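Local structure of cellulase (Xanthomonas axonopodis pv. citri, 4W7W) at residues E246-F251 with L283-K288. The protein probably hydrolyses the beta-1,4-glucosidic bonds of cellulose as a family 5 glycoside hydrolase and binds cellopentaose. Sequence-based numbering, arbitrary orientation.
Sequences EKLQGF and LTYMEK
Apolar packing between Leu248 and Tyr285 joins the two helices where the backbones of 246-251 and 283-288 come nearest, with CA atoms of Leu248 and Tyr285 8.4 Å apart. CB of Leu248 lies 4.0 Å from CE2 of Tyr285, and the two side chains run past each other in opposite directions. The tyrosine ring is carried toward 246-251 by a chi1 of -179°, which sets CG opposite the backbone N. On the barrel-facing side, the leucine branch CD1 reaches CG of Met286 at 3.9 Å.

The segments belong to helices 243-258 and 273-288, which follow the sixth and seventh strands of the (beta/alpha)8 barrel. Their axes, 10.4 Å apart at closest approach, diverge by just 25°, as expected for successive helices of its outer layer. Leu248 and Met286 both continue inward onto Leu264 of strand 262-268 and Trp293 of strand 293-301, so the pair lies between the two helices and the barrel wall.

Gln249 meets the phenol through carbon, crossing the tyrosine at about a right angle: its CA and CG lie 3.5 and 3.6 Å from OH of Tyr285. The amide NE2 is bonded to Gln245, one turn earlier. The polar link is a water that donates to O of Gln249 at 3.0 Å and also makes a weak 3.5 Å bond with OH of Tyr285, so the bridge is loose on the phenol side.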
loop_
_atom_site.group_PDB
_atom_site.type_symbol
_atom_site.label_atom_id
_atom_site.label_comp_id
_atom_site.label_asym_id
_atom_site.label_seq_id
_atom_site.Cartn_x
_atom_site.Cartn_y
_atom_site.Cartn_z
ATOM N N GLU A 246 8.110 17.849 4.401
ATOM C CA GLU A 246 8.188 18.720 3.237
ATOM C C GLU A 246 7.578 18.092 1.983
ATOM O O GLU A 246 6.817 18.736 1.271
ATOM C CB GLU A 246 9.628 19.132 2.970
ATOM C CG GLU A 246 10.130 20.111 4.020
ATOM C CD GLU A 246 11.636 20.274 4.057
ATOM O OE1 GLU A 246 12.315 19.728 3.160
ATOM O OE2 GLU A 246 12.130 20.962 4.988
ATOM N N LYS A 247 7.912 16.835 1.740
ATOM C CA LYS A 247 7.473 16.151 0.542
ATOM C C LYS A 247 6.012 15.735 0.585
ATOM O O LYS A 247 5.436 15.445 -0.468
ATOM C CB LYS A 247 8.370 14.945 0.269
ATOM C CG LYS A 247 9.815 15.298 -0.068
ATOM C CD LYS A 247 9.954 16.283 -1.217
ATOM C CE LYS A 247 11.388 16.709 -1.408
ATOM N NZ LYS A 247 11.535 17.667 -2.543
ATOM N N LEU A 248 5.394 15.736 1.760
ATOM C CA LEU A 248 3.960 15.462 1.872
ATOM C C LEU A 248 3.081 16.684 1.646
ATOM O O LEU A 248 1.883 16.531 1.435
ATOM C CB LEU A 248 3.641 14.890 3.253
ATOM C CG LEU A 248 4.283 13.538 3.610
ATOM C CD1 LEU A 248 3.769 13.081 4.956
ATOM C CD2 LEU A 248 4.010 12.473 2.557
ATOM N N GLN A 249 3.644 17.891 1.687
ATOM C CA GLN A 249 2.817 19.098 1.705
ATOM C C GLN A 249 1.972 19.279 0.446
ATOM O O GLN A 249 0.803 19.632 0.545
ATOM C CB GLN A 249 3.656 20.365 1.939
ATOM C CG GLN A 249 4.175 20.455 3.344
ATOM C CD GLN A 249 4.735 21.817 3.661
ATOM O OE1 GLN A 249 4.379 22.822 3.028
ATOM N NE2 GLN A 249 5.571 21.871 4.654
ATOM N N GLY A 250 2.568 19.122 -0.738
ATOM C CA GLY A 250 1.821 19.364 -1.973
ATOM C C GLY A 250 0.648 18.407 -2.170
ATOM O O GLY A 250 -0.450 18.816 -2.549
ATOM N N PHE A 251 0.898 17.134 -1.867
ATOM C CA PHE A 251 -0.131 16.110 -1.897
ATOM C C PHE A 251 -1.217 16.396 -0.874
ATOM O O PHE A 251 -2.407 16.292 -1.196
ATOM C CB PHE A 251 0.526 14.744 -1.683
ATOM C CG PHE A 251 -0.436 13.595 -1.624
ATOM C CD1 PHE A 251 -1.097 13.146 -2.758
ATOM C CD2 PHE A 251 -0.685 12.945 -0.429
ATOM C CE1 PHE A 251 -1.961 12.069 -2.685
ATOM C CE2 PHE A 251 -1.555 11.873 -0.356
ATOM C CZ PHE A 251 -2.182 11.433 -1.494
ATOM N N LEU A 283 5.337 11.937 10.905
ATOM C CA LEU A 283 4.214 11.395 11.669
ATOM C C LEU A 283 3.420 12.510 12.344
ATOM O O LEU A 283 2.184 12.499 12.340
ATOM C CB LEU A 283 4.732 10.388 12.687
ATOM C CG LEU A 283 5.366 9.125 12.109
ATOM C CD1 LEU A 283 5.999 8.315 13.212
ATOM C CD2 LEU A 283 4.353 8.283 11.386
ATOM N N THR A 284 4.130 13.495 12.894
ATOM C CA THR A 284 3.499 14.661 13.480
ATOM C C THR A 284 2.714 15.449 12.421
ATOM O O THR A 284 1.573 15.884 12.659
ATOM C CB THR A 284 4.554 15.555 14.145
ATOM O OG1 THR A 284 5.117 14.846 15.246
ATOM C CG2 THR A 284 3.942 16.863 14.634
ATOM N N TYR A 285 3.307 15.585 11.237
ATOM C CA TYR A 285 2.649 16.310 10.150
ATOM C C TYR A 285 1.328 15.643 9.752
ATOM O O TYR A 285 0.299 16.310 9.580
ATOM C CB TYR A 285 3.576 16.427 8.933
ATOM C CG TYR A 285 2.946 17.179 7.798
ATOM C CD1 TYR A 285 3.026 18.560 7.722
ATOM C CD2 TYR A 285 2.244 16.525 6.798
ATOM C CE1 TYR A 285 2.424 19.264 6.698
ATOM C CE2 TYR A 285 1.617 17.229 5.784
ATOM C CZ TYR A 285 1.716 18.595 5.738
ATOM O OH TYR A 285 1.091 19.266 4.718
ATOM N N MET A 286 1.335 14.321 9.621
ATOM C CA MET A 286 0.092 13.637 9.248
ATOM C C MET A 286 -0.974 13.796 10.333
ATOM O O MET A 286 -2.134 14.003 10.012
ATOM C CB MET A 286 0.358 12.181 8.885
ATOM C CG MET A 286 1.051 12.046 7.539
ATOM S SD MET A 286 1.290 10.339 7.004
ATOM C CE MET A 286 2.652 9.878 8.056
ATOM N N GLU A 287 -0.587 13.714 11.611
ATOM C CA GLU A 287 -1.553 13.919 12.691
ATOM C C GLU A 287 -2.140 15.325 12.660
ATOM O O GLU A 287 -3.338 15.503 12.831
ATOM C CB GLU A 287 -0.937 13.639 14.065
ATOM C CG GLU A 287 -0.756 12.152 14.375
ATOM C CD GLU A 287 -0.917 11.806 15.839
ATOM O OE1 GLU A 287 -0.571 12.647 16.697
ATOM O OE2 GLU A 287 -1.358 10.673 16.137
ATOM N N LYS A 288 -1.287 16.312 12.413
ATOM C CA LYS A 288 -1.723 17.706 12.342
ATOM C C LYS A 288 -2.706 17.911 11.194
ATOM O O LYS A 288 -3.557 18.807 11.227
ATOM C CB LYS A 288 -0.505 18.623 12.165
ATOM C CG LYS A 288 -0.796 20.113 12.013
ATOM C CD LYS A 288 -1.441 20.705 13.249
ATOM C CE LYS A 288 -1.447 22.227 13.208
ATOM N NZ LYS A 288 -2.524 22.778 14.071
HETATM O O HOH W 1 -0.670 21.295 2.526
#